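PDB 5K3H: acyl-coenzyme A oxidase acox-1.1 from Caenorhabditis elegans, which catalyses the FAD-dependent desaturation of acyl-CoAs to (2E)-enoyl-CoAs, passing electrons to oxygen, in the first step of peroxisomal beta-oxidation. Local coordinates for residues A499-L513 and A523-L537. Residues are numbered along the deposited sequence; the frame is centred on the assembly and turned at random.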
loop_
_atom_site.group_PDB
_atom_site.type_symbol
_atom_site.label_atom_id
_atom_site.label_comp_id
_atom_site.label_asym_id
_atom_site.label_seq_id
_atom_site.Cartn_x
_atom_site.Cartn_y
_atom_site.Cartn_z
ATOM N N ALA B 499 -24.967 7.187 -10.860
ATOM C CA ALA B 499 -25.172 5.913 -10.172
ATOM C C ALA B 499 -26.386 5.160 -10.723
ATOM O O ALA B 499 -26.331 3.936 -10.910
ATOM C CB ALA B 499 -25.312 6.134 -8.663
ATOM N N LYS B 500 -27.498 5.860 -10.970
ATOM C CA LYS B 500 -28.632 5.217 -11.631
ATOM C C LYS B 500 -28.253 4.721 -13.025
ATOM O O LYS B 500 -28.556 3.577 -13.395
ATOM C CB LYS B 500 -29.814 6.177 -11.731
ATOM C CG LYS B 500 -30.977 5.625 -12.580
ATOM C CD LYS B 500 -32.107 6.640 -12.711
ATOM C CE LYS B 500 -31.634 7.855 -13.533
ATOM N NZ LYS B 500 -32.634 8.962 -13.593
ATOM N N ARG B 501 -27.580 5.563 -13.818
ATOM C CA ARG B 501 -27.260 5.143 -15.183
ATOM C C ARG B 501 -26.416 3.871 -15.190
ATOM O O ARG B 501 -26.696 2.935 -15.948
ATOM C CB ARG B 501 -26.544 6.247 -15.949
ATOM C CG ARG B 501 -26.802 6.154 -17.443
ATOM C CD ARG B 501 -25.871 7.080 -18.247
ATOM N NE ARG B 501 -24.639 6.396 -18.650
ATOM C CZ ARG B 501 -23.471 6.507 -18.025
ATOM N NH1 ARG B 501 -23.366 7.291 -16.957
ATOM N NH2 ARG B 501 -22.407 5.843 -18.471
ATOM N N GLN B 502 -25.385 3.812 -14.337
ATOM C CA GLN B 502 -24.520 2.631 -14.284
ATOM C C GLN B 502 -25.253 1.432 -13.679
ATOM O O GLN B 502 -24.989 0.283 -14.055
ATOM C CB GLN B 502 -23.232 2.956 -13.509
ATOM C CG GLN B 502 -22.223 1.818 -13.400
ATOM C CD GLN B 502 -21.644 1.345 -14.748
ATOM O OE1 GLN B 502 -21.537 2.111 -15.715
ATOM N NE2 GLN B 502 -21.251 0.069 -14.800
ATOM N N THR B 503 -26.168 1.673 -12.748
ATOM C CA THR B 503 -26.960 0.579 -12.191
ATOM C C THR B 503 -27.859 -0.060 -13.246
ATOM O O THR B 503 -27.923 -1.293 -13.362
ATOM C CB THR B 503 -27.776 1.080 -11.007
ATOM O OG1 THR B 503 -26.878 1.428 -9.950
ATOM C CG2 THR B 503 -28.760 0.026 -10.534
ATOM N N LEU B 504 -28.601 0.757 -13.996
ATOM C CA LEU B 504 -29.495 0.195 -15.004
ATOM C C LEU B 504 -28.708 -0.419 -16.164
ATOM O O LEU B 504 -29.108 -1.451 -16.723
ATOM C CB LEU B 504 -30.446 1.278 -15.511
ATOM C CG LEU B 504 -31.226 2.046 -14.430
ATOM C CD1 LEU B 504 -32.063 3.146 -15.085
ATOM C CD2 LEU B 504 -32.092 1.176 -13.512
ATOM N N LYS B 505 -27.589 0.204 -16.548
ATOM C CA LYS B 505 -26.794 -0.342 -17.640
ATOM C C LYS B 505 -26.274 -1.730 -17.284
ATOM O O LYS B 505 -26.467 -2.698 -18.036
ATOM C CB LYS B 505 -25.633 0.601 -17.948
ATOM C CG LYS B 505 -24.722 0.089 -19.033
ATOM C CD LYS B 505 -23.484 0.949 -19.223
ATOM C CE LYS B 505 -22.590 0.347 -20.311
ATOM N NZ LYS B 505 -21.634 1.342 -20.832
ATOM N N ALA B 506 -25.697 -1.867 -16.087
ATOM C CA ALA B 506 -25.145 -3.150 -15.672
ATOM C C ALA B 506 -26.234 -4.198 -15.506
ATOM O O ALA B 506 -26.049 -5.353 -15.898
ATOM C CB ALA B 506 -24.379 -2.982 -14.362
ATOM N N ALA B 507 -27.382 -3.817 -14.944
ATOM C CA ALA B 507 -28.465 -4.787 -14.794
ATOM C C ALA B 507 -28.988 -5.238 -16.158
ATOM O O ALA B 507 -29.196 -6.437 -16.389
ATOM C CB ALA B 507 -29.575 -4.204 -13.910
ATOM N N ASN B 508 -29.139 -4.305 -17.099
ATOM C CA ASN B 508 -29.585 -4.683 -18.433
ATOM C C ASN B 508 -28.561 -5.548 -19.147
ATOM O O ASN B 508 -28.943 -6.393 -19.968
ATOM C CB ASN B 508 -29.904 -3.450 -19.268
ATOM C CG ASN B 508 -31.224 -2.847 -18.888
ATOM O OD1 ASN B 508 -32.108 -3.556 -18.399
ATOM N ND2 ASN B 508 -31.387 -1.555 -19.124
ATOM N N LYS B 509 -27.266 -5.365 -18.858
ATOM C CA LYS B 509 -26.270 -6.283 -19.415
ATOM C C LYS B 509 -26.511 -7.702 -18.905
ATOM O O LYS B 509 -26.492 -8.668 -19.676
ATOM C CB LYS B 509 -24.851 -5.821 -19.077
ATOM C CG LYS B 509 -23.789 -6.808 -19.569
ATOM C CD LYS B 509 -22.367 -6.413 -19.151
ATOM C CE LYS B 509 -21.330 -7.343 -19.796
ATOM N NZ LYS B 509 -19.928 -6.912 -19.488
ATOM N N PHE B 510 -26.734 -7.834 -17.595
ATOM C CA PHE B 510 -27.064 -9.121 -16.996
ATOM C C PHE B 510 -28.372 -9.673 -17.571
ATOM O O PHE B 510 -28.417 -10.807 -18.063
ATOM C CB PHE B 510 -27.127 -8.940 -15.472
ATOM C CG PHE B 510 -27.629 -10.130 -14.721
ATOM C CD1 PHE B 510 -27.038 -11.376 -14.876
ATOM C CD2 PHE B 510 -28.679 -9.999 -13.832
ATOM C CE1 PHE B 510 -27.498 -12.470 -14.159
ATOM C CE2 PHE B 510 -29.139 -11.077 -13.125
ATOM C CZ PHE B 510 -28.551 -12.315 -13.289
ATOM N N PHE B 511 -29.446 -8.876 -17.525
ATOM C CA PHE B 511 -30.720 -9.304 -18.096
ATOM C C PHE B 511 -30.575 -9.657 -19.571
ATOM O O PHE B 511 -31.098 -10.681 -20.026
ATOM C CB PHE B 511 -31.766 -8.200 -17.959
ATOM C CG PHE B 511 -32.065 -7.784 -16.541
ATOM C CD1 PHE B 511 -32.014 -8.694 -15.499
ATOM C CD2 PHE B 511 -32.396 -6.457 -16.257
ATOM C CE1 PHE B 511 -32.297 -8.292 -14.195
ATOM C CE2 PHE B 511 -32.678 -6.047 -14.963
ATOM C CZ PHE B 511 -32.631 -6.969 -13.926
ATOM N N GLY B 512 -29.849 -8.837 -20.335
ATOM C CA GLY B 512 -29.771 -9.074 -21.768
ATOM C C GLY B 512 -29.130 -10.400 -22.122
ATOM O O GLY B 512 -29.595 -11.095 -23.024
ATOM N N LEU B 513 -28.054 -10.769 -21.419
ATOM C CA LEU B 513 -27.369 -12.036 -21.676
ATOM C C LEU B 513 -28.266 -13.229 -21.369
ATOM O O LEU B 513 -28.218 -14.245 -22.076
ATOM C CB LEU B 513 -26.072 -12.123 -20.866
ATOM C CG LEU B 513 -24.926 -11.251 -21.384
ATOM C CD1 LEU B 513 -23.819 -11.146 -20.338
ATOM C CD2 LEU B 513 -24.378 -11.769 -22.677
ATOM N N ALA B 523 -24.191 -15.319 -16.827
ATOM C CA ALA B 523 -24.557 -13.953 -17.164
ATOM C C ALA B 523 -24.143 -12.995 -16.055
ATOM O O ALA B 523 -23.645 -11.894 -16.326
ATOM C CB ALA B 523 -26.057 -13.867 -17.416
ATOM N N TRP B 524 -24.331 -13.403 -14.798
ATOM C CA TRP B 524 -23.889 -12.585 -13.677
ATOM C C TRP B 524 -22.381 -12.403 -13.701
ATOM O O TRP B 524 -21.877 -11.278 -13.596
ATOM C CB TRP B 524 -24.320 -13.219 -12.366
ATOM C CG TRP B 524 -23.939 -12.401 -11.191
ATOM C CD1 TRP B 524 -22.788 -12.507 -10.459
ATOM C CD2 TRP B 524 -24.716 -11.367 -10.573
ATOM N NE1 TRP B 524 -22.791 -11.583 -9.440
ATOM C CE2 TRP B 524 -23.966 -10.876 -9.483
ATOM C CE3 TRP B 524 -25.958 -10.790 -10.851
ATOM C CZ2 TRP B 524 -24.429 -9.854 -8.667
ATOM C CZ3 TRP B 524 -26.412 -9.777 -10.039
ATOM C CH2 TRP B 524 -25.656 -9.321 -8.962
ATOM N N ASN B 525 -21.639 -13.508 -13.835
ATOM C CA ASN B 525 -20.183 -13.426 -13.910
ATOM C C ASN B 525 -19.719 -12.563 -15.082
ATOM O O ASN B 525 -18.784 -11.769 -14.947
ATOM C CB ASN B 525 -19.584 -14.825 -14.024
ATOM C CG ASN B 525 -18.066 -14.808 -13.950
ATOM O OD1 ASN B 525 -17.469 -13.961 -13.263
ATOM N ND2 ASN B 525 -17.428 -15.736 -14.664
ATOM N N LYS B 526 -20.336 -12.727 -16.248
ATOM C CA LYS B 526 -19.908 -11.945 -17.396
ATOM C C LYS B 526 -20.197 -10.464 -17.229
ATOM O O LYS B 526 -19.645 -9.667 -17.990
ATOM C CB LYS B 526 -20.570 -12.455 -18.675
ATOM C CG LYS B 526 -20.008 -13.757 -19.208
ATOM C CD LYS B 526 -20.576 -14.040 -20.579
ATOM C CE LYS B 526 -19.954 -15.290 -21.178
ATOM N NZ LYS B 526 -20.445 -15.540 -22.582
ATOM N N SER B 527 -21.026 -10.087 -16.245
ATOM C CA SER B 527 -21.403 -8.706 -15.975
ATOM C C SER B 527 -20.786 -8.143 -14.705
ATOM O O SER B 527 -21.007 -6.964 -14.404
ATOM C CB SER B 527 -22.922 -8.609 -15.838
ATOM O OG SER B 527 -23.578 -9.161 -16.956
ATOM N N SER B 528 -19.985 -8.935 -13.981
ATOM C CA SER B 528 -19.720 -8.658 -12.569
ATOM C C SER B 528 -18.880 -7.400 -12.366
ATOM O O SER B 528 -19.091 -6.684 -11.378
ATOM C CB SER B 528 -19.065 -9.879 -11.904
ATOM O OG SER B 528 -17.949 -10.356 -12.637
ATOM N N VAL B 529 -17.968 -7.083 -13.301
ATOM C CA VAL B 529 -17.168 -5.859 -13.175
ATOM C C VAL B 529 -18.052 -4.630 -13.313
ATOM O O VAL B 529 -17.902 -3.654 -12.579
ATOM C CB VAL B 529 -16.035 -5.828 -14.214
ATOM C CG1 VAL B 529 -15.319 -4.496 -14.159
ATOM C CG2 VAL B 529 -15.076 -6.945 -14.008
ATOM N N GLU B 530 -18.957 -4.636 -14.291
ATOM C CA GLU B 530 -19.903 -3.532 -14.427
ATOM C C GLU B 530 -20.836 -3.460 -13.226
ATOM O O GLU B 530 -21.238 -2.369 -12.821
ATOM C CB GLU B 530 -20.720 -3.683 -15.726
ATOM C CG GLU B 530 -19.897 -3.597 -17.020
ATOM C CD GLU B 530 -19.302 -2.218 -17.290
ATOM O OE1 GLU B 530 -20.011 -1.225 -17.118
ATOM O OE2 GLU B 530 -18.127 -2.110 -17.687
ATOM N N LEU B 531 -21.207 -4.609 -12.661
ATOM C CA LEU B 531 -22.120 -4.615 -11.525
ATOM C C LEU B 531 -21.464 -4.020 -10.290
ATOM O O LEU B 531 -22.118 -3.327 -9.511
ATOM C CB LEU B 531 -22.593 -6.041 -11.243
ATOM C CG LEU B 531 -23.511 -6.744 -12.257
ATOM C CD1 LEU B 531 -23.543 -8.274 -12.018
ATOM C CD2 LEU B 531 -24.921 -6.144 -12.207
ATOM N N ASN B 532 -20.168 -4.281 -10.092
ATOM C CA ASN B 532 -19.465 -3.701 -8.949
ATOM C C ASN B 532 -19.301 -2.198 -9.079
ATOM O O ASN B 532 -19.368 -1.477 -8.073
ATOM C CB ASN B 532 -18.091 -4.335 -8.781
ATOM C CG ASN B 532 -18.144 -5.601 -8.022
ATOM O OD1 ASN B 532 -19.207 -6.030 -7.576
ATOM N ND2 ASN B 532 -16.990 -6.193 -7.809
ATOM N N ARG B 533 -19.037 -1.712 -10.299
ATOM C CA ARG B 533 -18.965 -0.273 -10.524
ATOM C C ARG B 533 -20.232 0.417 -10.031
ATOM O O ARG B 533 -20.168 1.483 -9.405
ATOM C CB ARG B 533 -18.727 0.012 -12.010
ATOM C CG ARG B 533 -17.318 -0.320 -12.481
ATOM C CD ARG B 533 -17.104 -0.163 -14.003
ATOM N NE ARG B 533 -15.692 -0.421 -14.316
ATOM C CZ ARG B 533 -15.220 -0.796 -15.497
ATOM N NH1 ARG B 533 -16.044 -0.964 -16.525
ATOM N NH2 ARG B 533 -13.920 -1.018 -15.648
ATOM N N ALA B 534 -21.391 -0.194 -10.286
ATOM C CA ALA B 534 -22.656 0.372 -9.839
ATOM C C ALA B 534 -22.750 0.402 -8.318
ATOM O O ALA B 534 -23.264 1.371 -7.736
ATOM C CB ALA B 534 -23.800 -0.437 -10.423
ATOM N N SER B 535 -22.293 -0.668 -7.660
ATOM C CA SER B 535 -22.369 -0.742 -6.206
ATOM C C SER B 535 -21.515 0.342 -5.559
ATOM O O SER B 535 -21.896 0.918 -4.529
ATOM C CB SER B 535 -21.932 -2.132 -5.737
ATOM O OG SER B 535 -22.637 -3.155 -6.419
ATOM N N ARG B 536 -20.341 0.608 -6.137
ATOM C CA ARG B 536 -19.454 1.663 -5.640
ATOM C C ARG B 536 -20.052 3.058 -5.837
ATOM O O ARG B 536 -19.978 3.910 -4.947
ATOM C CB ARG B 536 -18.096 1.565 -6.340
ATOM C CG ARG B 536 -17.293 0.337 -5.965
ATOM C CD ARG B 536 -15.836 0.459 -6.404
ATOM N NE ARG B 536 -15.175 -0.836 -6.443
ATOM C CZ ARG B 536 -15.004 -1.556 -7.545
ATOM N NH1 ARG B 536 -15.416 -1.073 -8.703
ATOM N NH2 ARG B 536 -14.414 -2.747 -7.495
ATOM N N LEU B 537 -20.595 3.340 -7.023
ATOM C CA LEU B 537 -21.180 4.659 -7.245
ATOM C C LEU B 537 -22.336 4.904 -6.282
ATOM O O LEU B 537 -22.486 5.998 -5.736
ATOM C CB LEU B 537 -21.621 4.790 -8.705
ATOM C CG LEU B 537 -20.493 4.810 -9.751
ATOM C CD1 LEU B 537 -21.050 4.661 -11.139
ATOM C CD2 LEU B 537 -19.675 6.108 -9.652
HETATM O O HOH W 1 -19.930 1.566 -18.041
HETATM O O HOH W 2 -18.631 -6.603 -16.864
#
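Helices 499-513 and 523-537 run antiparallel, their axes 156° apart and 8.3 Å distant at closest approach, with A499 facing L537 and T503 facing A534. The close spacing is consistent with small residues at the interface: the methyl of A534 lies against T503, and A506 CB rests 3.6 Å from E530 O. Q502 is a knob among E530, R533, A534 and L537. Its CG stands anti to the backbone N (chi1 -179°) and the chain bends at chi2, which swings the amide toward E530. There Q502 NE2 donates twice within its own amide plane, to E530 OE1 at 2.9 Å, nearly straight but from above the carboxylate plane, and to E530 O at 3.1 Å. Water 1 bridges Q502 OE1 and E530 OE1. A leucine in place of Q502 would probably leave E530 OE1 and the E530 carbonyl without their amide donor. E530 OE2 meanwhile forms a salt bridge with R533 NH1 (2.6 Å) and accepts from Y601 of the second subunit. Where the second helix kinks, extended K509 lays its CG and CD along S527 OG, and K509 NZ donates to K526 O at 3.1 Å; water 2 links the same NZ to E530 N. Farther along, the W524 edge meets the F510 face in a T-shaped pair, planes at 89° and centroids 5.2 Å apart, while L513 packs on A523. Together the helices form an antiparallel hairpin in the C-terminal helical region of the acyl-CoA oxidase, where E530, itself held by Q502, probably helps to position R533 of the ATP site shared between subunits.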